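Local coordinates for protein farnesyltransferase, putative (Trypanosoma cruzi, PDB 3WCA) that probably condenses two farnesyl diphosphate molecules, with magnesium and NAD(P)H, into squalene, the first step from farnesyl diphosphate toward lanosterol, at residues V70-S75 with P217-W222; E90-T95 with R119-L124; L174-V177 with L181-V184. The protein carries 1 engineered substitution. All blocks are in the same frame, centred on the assembly; numbering follows the deposited sequence.

Contact 1: residues V70-S75 with P217-W222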
loop_
_atom_site.group_PDB
_atom_site.type_symbol
_atom_site.label_atom_id
_atom_site.label_comp_id
_atom_site.label_asym_id
_atom_site.label_seq_id
_atom_site.Cartn_x
_atom_site.Cartn_y
_atom_site.Cartn_z
ATOM N N VAL A 70 -5.042 15.425 3.003
ATOM C CA VAL A 70 -5.654 16.489 2.212
ATOM C C VAL A 70 -6.518 15.863 1.105
ATOM O O VAL A 70 -7.665 16.260 0.893
ATOM C CB VAL A 70 -4.585 17.408 1.575
ATOM C CG1 VAL A 70 -5.254 18.428 0.652
ATOM C CG2 VAL A 70 -3.802 18.126 2.664
ATOM N N GLU A 71 -5.970 14.869 0.418
ATOM C CA GLU A 71 -6.690 14.202 -0.655
ATOM C C GLU A 71 -7.996 13.554 -0.197
ATOM O O GLU A 71 -8.995 13.579 -0.926
ATOM C CB GLU A 71 -5.806 13.133 -1.300
ATOM C CG GLU A 71 -6.544 12.236 -2.287
ATOM C CD GLU A 71 -5.781 10.963 -2.608
ATOM O OE1 GLU A 71 -5.233 10.347 -1.670
ATOM O OE2 GLU A 71 -5.745 10.568 -3.792
ATOM N N ASP A 72 -7.994 12.984 1.007
ATOM C CA ASP A 72 -9.176 12.297 1.522
ATOM C C ASP A 72 -10.231 13.123 2.245
ATOM O O ASP A 72 -11.333 12.632 2.482
ATOM C CB ASP A 72 -8.755 11.125 2.424
ATOM C CG ASP A 72 -8.059 10.018 1.647
ATOM O OD1 ASP A 72 -8.508 9.714 0.521
ATOM O OD2 ASP A 72 -7.071 9.446 2.160
ATOM N N ASP A 73 -9.920 14.361 2.608
ATOM C CA ASP A 73 -10.918 15.169 3.292
ATOM C C ASP A 73 -11.953 15.605 2.262
ATOM O O ASP A 73 -11.688 16.482 1.445
ATOM C CB ASP A 73 -10.293 16.402 3.939
ATOM C CG ASP A 73 -11.268 17.123 4.850
ATOM O OD1 ASP A 73 -12.486 16.891 4.701
ATOM O OD2 ASP A 73 -10.832 17.918 5.706
ATOM N N MET A 74 -13.132 14.992 2.302
ATOM C CA MET A 74 -14.184 15.315 1.347
ATOM C C MET A 74 -15.045 16.513 1.740
ATOM O O MET A 74 -15.932 16.917 0.986
ATOM C CB MET A 74 -15.073 14.093 1.125
ATOM C CG MET A 74 -14.319 12.868 0.618
ATOM S SD MET A 74 -13.509 13.142 -0.979
ATOM C CE MET A 74 -11.865 13.435 -0.464
ATOM N N SER A 75 -14.795 17.087 2.912
ATOM C CA SER A 75 -15.576 18.239 3.340
ATOM C C SER A 75 -14.949 19.540 2.835
ATOM O O SER A 75 -15.570 20.602 2.910
ATOM C CB SER A 75 -15.710 18.273 4.870
ATOM O OG SER A 75 -14.473 18.549 5.495
ATOM N N PRO A 217 -19.066 10.931 0.679
ATOM C CA PRO A 217 -19.629 10.213 -0.469
ATOM C C PRO A 217 -19.001 8.822 -0.552
ATOM O O PRO A 217 -18.049 8.522 0.166
ATOM C CB PRO A 217 -19.215 11.075 -1.663
ATOM C CG PRO A 217 -18.996 12.426 -1.069
ATOM C CD PRO A 217 -18.306 12.103 0.223
ATOM N N PRO A 218 -19.532 7.954 -1.425
ATOM C CA PRO A 218 -18.970 6.606 -1.553
ATOM C C PRO A 218 -17.613 6.634 -2.250
ATOM O O PRO A 218 -17.452 7.304 -3.268
ATOM C CB PRO A 218 -20.017 5.872 -2.393
ATOM C CG PRO A 218 -21.296 6.606 -2.073
ATOM C CD PRO A 218 -20.838 8.040 -2.103
ATOM N N ARG A 219 -16.639 5.917 -1.696
ATOM C CA ARG A 219 -15.313 5.840 -2.305
ATOM C C ARG A 219 -15.240 4.569 -3.130
ATOM O O ARG A 219 -15.560 3.489 -2.636
ATOM C CB ARG A 219 -14.218 5.808 -1.243
ATOM C CG ARG A 219 -13.796 7.172 -0.763
ATOM C CD ARG A 219 -13.868 7.268 0.747
ATOM N NE ARG A 219 -13.262 8.505 1.226
ATOM C CZ ARG A 219 -11.966 8.780 1.127
ATOM N NH1 ARG A 219 -11.140 7.902 0.568
ATOM N NH2 ARG A 219 -11.495 9.936 1.580
ATOM N N VAL A 220 -14.817 4.704 -4.384
ATOM C CA VAL A 220 -14.709 3.563 -5.284
ATOM C C VAL A 220 -13.362 3.520 -5.985
ATOM O O VAL A 220 -12.918 4.517 -6.565
ATOM C CB VAL A 220 -15.818 3.587 -6.357
ATOM C CG1 VAL A 220 -15.535 2.529 -7.415
ATOM C CG2 VAL A 220 -17.166 3.336 -5.716
ATOM N N PHE A 221 -12.725 2.353 -5.942
ATOM C CA PHE A 221 -11.423 2.167 -6.559
ATOM C C PHE A 221 -11.423 1.048 -7.587
ATOM O O PHE A 221 -10.661 1.087 -8.545
ATOM C CB PHE A 221 -10.378 1.893 -5.477
ATOM C CG PHE A 221 -10.230 3.016 -4.492
ATOM C CD1 PHE A 221 -9.542 4.176 -4.841
ATOM C CD2 PHE A 221 -10.820 2.936 -3.232
ATOM C CE1 PHE A 221 -9.442 5.251 -3.942
ATOM C CE2 PHE A 221 -10.729 4.002 -2.327
ATOM C CZ PHE A 221 -10.038 5.164 -2.686
ATOM N N TRP A 222 -12.267 0.043 -7.390
ATOM C CA TRP A 222 -12.329 -1.053 -8.347
ATOM C C TRP A 222 -12.583 -0.406 -9.719
ATOM O O TRP A 222 -13.477 0.433 -9.864
ATOM C CB TRP A 222 -13.460 -2.013 -7.962
ATOM C CG TRP A 222 -13.190 -2.814 -6.711
ATOM C CD1 TRP A 222 -12.348 -2.481 -5.679
ATOM C CD2 TRP A 222 -13.779 -4.072 -6.354
ATOM N NE1 TRP A 222 -12.378 -3.456 -4.705
ATOM C CE2 TRP A 222 -13.249 -4.443 -5.093
ATOM C CE3 TRP A 222 -14.707 -4.925 -6.976
ATOM C CZ2 TRP A 222 -13.615 -5.632 -4.443
ATOM C CZ3 TRP A 222 -15.071 -6.105 -6.330
ATOM C CH2 TRP A 222 -14.524 -6.446 -5.073
#
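Pro217, which follows a cis peptide bond, meets Met74 through the CD carbon of its ring: Pro217 CD lies 3.9 Å from Met74 CB. The two side chains meet at a slant, an apolar touch at the solvent-facing border of the contact.

Two residues on, Arg219 carries most of the interaction. Its side chain reaches across to Asp72 at about a right angle, and the guanidinium presents its two terminal nitrogens to a single carboxylate oxygen. Arg219 NH1 donates to Asp72 OD1 at 3.2 Å, with the oxygen almost within the guanidinium plane. On the carboxylate side the approach is different: the donor stands 63° out of the Asp72 plane, and the two flat groups are turned 56° against each other. Arg219 NH2 reaches the same Asp72 OD1, also at 3.2 Å, in a weak bond that completes the salt bridge. A second weak and strongly bent bond ties Arg219 NH2 to the backbone O of Asp72 at 2.8 Å, so the arginine reaches both the side chain and, less firmly, the main chain of Asp72. Met74 bends back at its thioether, bringing CE to 4.1 Å from Arg219 NH2.

Asp72 also serves the metal site. With Asp68 and Glu71 it binds magnesium in the DXXED motif of squalene synthases, its side chain lying about 3 Å from the ion, nearest atoms. Arg219 may therefore offset part of the negative charge gathered there and help to orient Asp72.

The contact bridges the C-terminal end of helix 51-72 and the loop between helices 209-213 and 224-227. Lys81 of helix 78-84 touches Met74, while helix 209-213 backs Arg219 through backbone hydrogen bonds with Asp212.

Contact 2: residues E90-T95 with R119-L124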
loop_
_atom_site.group_PDB
_atom_site.type_symbol
_atom_site.label_atom_id
_atom_site.label_comp_id
_atom_site.label_asym_id
_atom_site.label_seq_id
_atom_site.Cartn_x
_atom_site.Cartn_y
_atom_site.Cartn_z
ATOM N N GLU A 90 7.262 21.732 -1.248
ATOM C CA GLU A 90 8.012 22.957 -0.980
ATOM C C GLU A 90 8.029 23.297 0.504
ATOM O O GLU A 90 8.994 23.876 0.998
ATOM C CB GLU A 90 7.435 24.131 -1.788
ATOM C CG GLU A 90 7.652 23.976 -3.295
ATOM C CD GLU A 90 7.030 25.087 -4.125
ATOM O OE1 GLU A 90 7.014 24.953 -5.372
ATOM O OE2 GLU A 90 6.564 26.089 -3.539
ATOM N N HIS A 91 6.973 22.920 1.220
ATOM C CA HIS A 91 6.885 23.202 2.647
ATOM C C HIS A 91 7.897 22.424 3.492
ATOM O O HIS A 91 8.131 22.758 4.655
ATOM C CB HIS A 91 5.474 22.914 3.148
ATOM C CG HIS A 91 4.406 23.595 2.351
ATOM N ND1 HIS A 91 4.508 24.906 1.942
ATOM C CD2 HIS A 91 3.209 23.150 1.901
ATOM C CE1 HIS A 91 3.420 25.241 1.273
ATOM N NE2 HIS A 91 2.616 24.195 1.234
ATOM N N LEU A 92 8.489 21.388 2.914
ATOM C CA LEU A 92 9.477 20.582 3.627
ATOM C C LEU A 92 10.638 21.427 4.155
ATOM O O LEU A 92 11.285 21.062 5.139
ATOM C CB LEU A 92 10.022 19.483 2.704
ATOM C CG LEU A 92 9.413 18.078 2.765
ATOM C CD1 LEU A 92 8.027 18.101 3.409
ATOM C CD2 LEU A 92 9.358 17.512 1.358
ATOM N N HIS A 93 10.892 22.556 3.501
ATOM C CA HIS A 93 11.980 23.444 3.891
ATOM C C HIS A 93 11.483 24.691 4.623
ATOM O O HIS A 93 12.228 25.653 4.794
ATOM C CB HIS A 93 12.772 23.864 2.652
ATOM C CG HIS A 93 13.356 22.716 1.888
ATOM N ND1 HIS A 93 14.348 21.905 2.403
ATOM C CD2 HIS A 93 13.086 22.237 0.650
ATOM C CE1 HIS A 93 14.660 20.978 1.516
ATOM N NE2 HIS A 93 13.910 21.157 0.444
ATOM N N ASP A 94 10.228 24.674 5.056
ATOM C CA ASP A 94 9.648 25.814 5.760
ATOM C C ASP A 94 9.160 25.374 7.138
ATOM O O ASP A 94 7.985 25.060 7.323
ATOM C CB ASP A 94 8.484 26.386 4.945
ATOM C CG ASP A 94 7.860 27.609 5.591
ATOM O OD1 ASP A 94 8.241 27.930 6.735
ATOM O OD2 ASP A 94 6.986 28.243 4.959
ATOM N N THR A 95 10.072 25.372 8.103
ATOM C CA THR A 95 9.775 24.942 9.467
ATOM C C THR A 95 8.658 25.684 10.197
ATOM O O THR A 95 8.393 25.407 11.368
ATOM C CB THR A 95 11.039 25.006 10.350
ATOM O OG1 THR A 95 11.592 26.326 10.291
ATOM C CG2 THR A 95 12.079 24.005 9.873
ATOM N N ARG A 119 11.021 19.964 10.870
ATOM C CA ARG A 119 12.252 20.144 11.643
ATOM C C ARG A 119 13.068 18.866 11.547
ATOM O O ARG A 119 14.238 18.888 11.178
ATOM C CB ARG A 119 11.959 20.418 13.117
ATOM C CG ARG A 119 11.191 21.682 13.396
ATOM C CD ARG A 119 11.314 22.027 14.865
ATOM N NE ARG A 119 10.348 23.035 15.279
ATOM C CZ ARG A 119 10.532 23.857 16.306
ATOM N NH1 ARG A 119 11.653 23.792 17.020
ATOM N NH2 ARG A 119 9.593 24.735 16.628
ATOM N N ALA A 120 12.434 17.751 11.899
ATOM C CA ALA A 120 13.083 16.449 11.846
ATOM C C ALA A 120 13.637 16.241 10.444
ATOM O O ALA A 120 14.725 15.693 10.261
ATOM C CB ALA A 120 12.078 15.360 12.175
ATOM N N TYR A 121 12.875 16.692 9.456
ATOM C CA TYR A 121 13.270 16.568 8.061
ATOM C C TYR A 121 14.586 17.297 7.796
ATOM O O TYR A 121 15.484 16.756 7.149
ATOM C CB TYR A 121 12.176 17.156 7.168
ATOM C CG TYR A 121 12.505 17.186 5.693
ATOM C CD1 TYR A 121 12.182 16.113 4.863
ATOM C CD2 TYR A 121 13.123 18.301 5.123
ATOM C CE1 TYR A 121 12.463 16.150 3.495
ATOM C CE2 TYR A 121 13.411 18.348 3.760
ATOM C CZ TYR A 121 13.077 17.271 2.952
ATOM O OH TYR A 121 13.353 17.314 1.607
ATOM N N SER A 122 14.693 18.524 8.304
ATOM C CA SER A 122 15.889 19.338 8.099
ATOM C C SER A 122 17.149 18.731 8.705
ATOM O O SER A 122 18.260 19.118 8.344
ATOM C CB SER A 122 15.686 20.748 8.665
ATOM O OG SER A 122 15.644 20.731 10.081
ATOM N N ARG A 123 16.982 17.785 9.625
ATOM C CA ARG A 123 18.131 17.143 10.249
ATOM C C ARG A 123 18.491 15.815 9.589
ATOM O O ARG A 123 19.305 15.056 10.113
ATOM C CB ARG A 123 17.887 16.945 11.750
ATOM C CG ARG A 123 17.931 18.252 12.546
ATOM C CD ARG A 123 18.016 18.027 14.059
ATOM N NE ARG A 123 16.729 17.704 14.673
ATOM C CZ ARG A 123 15.733 18.572 14.844
ATOM N NH1 ARG A 123 15.865 19.829 14.445
ATOM N NH2 ARG A 123 14.606 18.183 15.423
ATOM N N LEU A 124 17.888 15.535 8.437
ATOM C CA LEU A 124 18.178 14.297 7.717
ATOM C C LEU A 124 19.288 14.516 6.708
ATOM O O LEU A 124 19.572 15.642 6.315
ATOM C CB LEU A 124 16.940 13.784 6.973
ATOM C CG LEU A 124 15.807 13.098 7.736
ATOM C CD1 LEU A 124 14.658 12.827 6.773
ATOM C CD2 LEU A 124 16.296 11.798 8.357
HETATM O O HOH W 1 15.029 18.357 -1.012
#
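Tyr121 lies over Leu92, its ring carried across by a first torsion that sets CG anti to the backbone N (chi1 176°). Beyond CB, Tyr121 CD2 first meets main chain, coming to 3.3 Å from the carbonyl O of Leu92. On the same side of the ring plane the aliphatic carbons of Leu92 follow, with Tyr121 CE1 3.7 Å from Leu92 CG. That methine stands over the face in a CH-pi contact, 3.8 Å from the ring centroid and 17° off its normal. In this all-helical squalene synthase fold, the pairing fastens the last turn of helix 115-122 to the loop that follows helix 78-84, and Leu92 reaches on to Val63 of helix 51-72. Further out, CE2 of Tyr121 approaches His93 CE1 at 3.7 Å. The two rings form an offset edge-to-face pair, planes at 72° and centroids 5.5 Å apart, in which the tyrosine supplies the edge. At the tip, Tyr121 OH is hydrogen-bonded to the backbone O of Gln129 and also receives a bond from a water at 3.3 Å. The same water makes a weak bond to His93 NE2 at its ring edge, linking the two aromatic residues a second time.

Contact 3: residues L174-V177 with L181-V184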
loop_
_atom_site.group_PDB
_atom_site.type_symbol
_atom_site.label_atom_id
_atom_site.label_comp_id
_atom_site.label_asym_id
_atom_site.label_seq_id
_atom_site.Cartn_x
_atom_site.Cartn_y
_atom_site.Cartn_z
ATOM N N LEU A 174 14.932 3.770 -2.959
ATOM C CA LEU A 174 15.972 4.791 -3.073
ATOM C C LEU A 174 16.554 5.132 -1.698
ATOM O O LEU A 174 17.707 5.543 -1.594
ATOM C CB LEU A 174 15.426 6.054 -3.743
ATOM C CG LEU A 174 15.033 5.935 -5.220
ATOM C CD1 LEU A 174 14.324 7.221 -5.649
ATOM C CD2 LEU A 174 16.266 5.670 -6.090
ATOM N N LEU A 175 15.762 4.979 -0.643
ATOM C CA LEU A 175 16.279 5.238 0.690
ATOM C C LEU A 175 17.206 4.089 1.094
ATOM O O LEU A 175 18.180 4.310 1.800
ATOM C CB LEU A 175 15.155 5.368 1.722
ATOM C CG LEU A 175 14.327 6.646 1.733
ATOM C CD1 LEU A 175 13.325 6.556 2.868
ATOM C CD2 LEU A 175 15.219 7.869 1.919
ATOM N N TYR A 176 16.905 2.869 0.649
ATOM C CA TYR A 176 17.741 1.711 0.981
ATOM C C TYR A 176 19.130 1.855 0.359
ATOM O O TYR A 176 20.147 1.571 0.998
ATOM C CB TYR A 176 17.136 0.389 0.467
ATOM C CG TYR A 176 15.755 0.001 0.983
ATOM C CD1 TYR A 176 15.207 0.579 2.124
ATOM C CD2 TYR A 176 15.006 -0.973 0.319
ATOM C CE1 TYR A 176 13.931 0.197 2.590
ATOM C CE2 TYR A 176 13.748 -1.361 0.773
ATOM C CZ TYR A 176 13.214 -0.777 1.899
ATOM O OH TYR A 176 11.960 -1.169 2.325
ATOM N N VAL A 177 19.164 2.263 -0.904
ATOM C CA VAL A 177 20.428 2.437 -1.613
ATOM C C VAL A 177 21.226 3.589 -1.007
ATOM O O VAL A 177 22.398 3.447 -0.669
ATOM C CB VAL A 177 20.184 2.724 -3.104
ATOM C CG1 VAL A 177 21.505 3.039 -3.806
ATOM C CG2 VAL A 177 19.530 1.521 -3.748
ATOM N N LEU A 181 22.870 0.326 3.010
ATOM C CA LEU A 181 22.418 -0.997 3.446
ATOM C C LEU A 181 22.199 -1.971 2.294
ATOM O O LEU A 181 22.444 -3.164 2.444
ATOM C CB LEU A 181 21.132 -0.881 4.280
ATOM C CG LEU A 181 21.267 -0.238 5.666
ATOM C CD1 LEU A 181 19.920 -0.239 6.376
ATOM C CD2 LEU A 181 22.298 -1.008 6.487
ATOM N N GLU A 182 21.723 -1.479 1.154
ATOM C CA GLU A 182 21.516 -2.350 -0.005
ATOM C C GLU A 182 22.429 -1.867 -1.131
ATOM O O GLU A 182 22.892 -0.727 -1.121
ATOM C CB GLU A 182 20.059 -2.315 -0.489
ATOM C CG GLU A 182 19.013 -2.883 0.476
ATOM C CD GLU A 182 19.198 -4.352 0.795
ATOM O OE1 GLU A 182 19.638 -5.117 -0.082
ATOM O OE2 GLU A 182 18.879 -4.755 1.931
ATOM N N ASP A 183 22.677 -2.730 -2.110
ATOM C CA ASP A 183 23.549 -2.380 -3.224
ATOM C C ASP A 183 22.912 -1.396 -4.211
ATOM O O ASP A 183 21.717 -1.468 -4.493
ATOM C CB ASP A 183 23.973 -3.653 -3.955
ATOM C CG ASP A 183 24.892 -3.373 -5.117
ATOM O OD1 ASP A 183 25.951 -2.737 -4.902
ATOM O OD2 ASP A 183 24.552 -3.790 -6.242
ATOM N N VAL A 184 23.729 -0.487 -4.742
ATOM C CA VAL A 184 23.268 0.528 -5.693
ATOM C C VAL A 184 22.523 -0.063 -6.887
ATOM O O VAL A 184 21.751 0.622 -7.556
ATOM C CB VAL A 184 24.452 1.364 -6.243
ATOM C CG1 VAL A 184 23.921 2.550 -7.052
ATOM C CG2 VAL A 184 25.340 1.839 -5.103
#
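The carbonyl oxygen of Tyr176, near the end of helix 154-179, is held by two donors. Glu182 N sends it a fairly straight but long bond, 3.4 Å from Tyr176 O and weak, while the hydroxyl of Ser179 supplies a further hydrogen bond. Ser179 OG also takes the N-H of Leu181, so this one hydroxyl relays between the helix and the chain that folds back past it.

Alongside this backbone bond the two side chains touch at their bases. Glu182 CG packs 3.8 Å from Tyr176 CB, and from there they part. The glutamate chain bends at its second torsion (chi2 -62°), which carries the carboxylate away from the tyrosine toward the start of helix 274-294. There OE1 accepts from the backbone N of Arg272 and OE2 from that of Asp273. The tyrosine ring heads inward, where it belongs to the pocket of the bound farnesyl thiodiphosphate, about 4 Å from the ligand at the nearest atoms.

Val177 covers the rest of the returning chain with both of its branches. CG1, anti to the backbone N (chi1 174°), lies 3.6 Å from Val184 CA and 4.1 Å from Val184 CG1, the two valines crossing at about a right angle. Its CG2 sits 3.8 Å from the carbonyl O of Asp183.

The contact thus joins the end of one helix to the link leading to helix 191-207. The one hydrogen bond between the segments is weak, and Glu182 finds two further partners outside them. The two backbone N-H groups that hold the buried Glu182 carboxylate, together with the adjacent helix start, would be expected to stabilise its ionised form. Glu182 thus probably helps to link the end of helix 154-179, which carries a tyrosine of the ligand pocket, to the residues just before helix 274-294.

In the fold
The three contacts differ in depth and chemistry. Contact 1 is a surface contact dominated by charge and lies beside the magnesium site. Contacts 2 and 3 are partly buried and rely more on packing, aromatic in contact 2 and aliphatic beside a backbone bond in contact 3. Contacts 1 and 3 lie on opposite sides of the chain's centre, their own centres 34 Å apart, the one near the metal and the other with a residue lining the ligand pocket. Helix 51-72 connects all three: it carries 70-72 in contact 1 and touches side chains of both others. Along the sequence, contacts 2 and 3 follow one another inside the loop closed by contact 1.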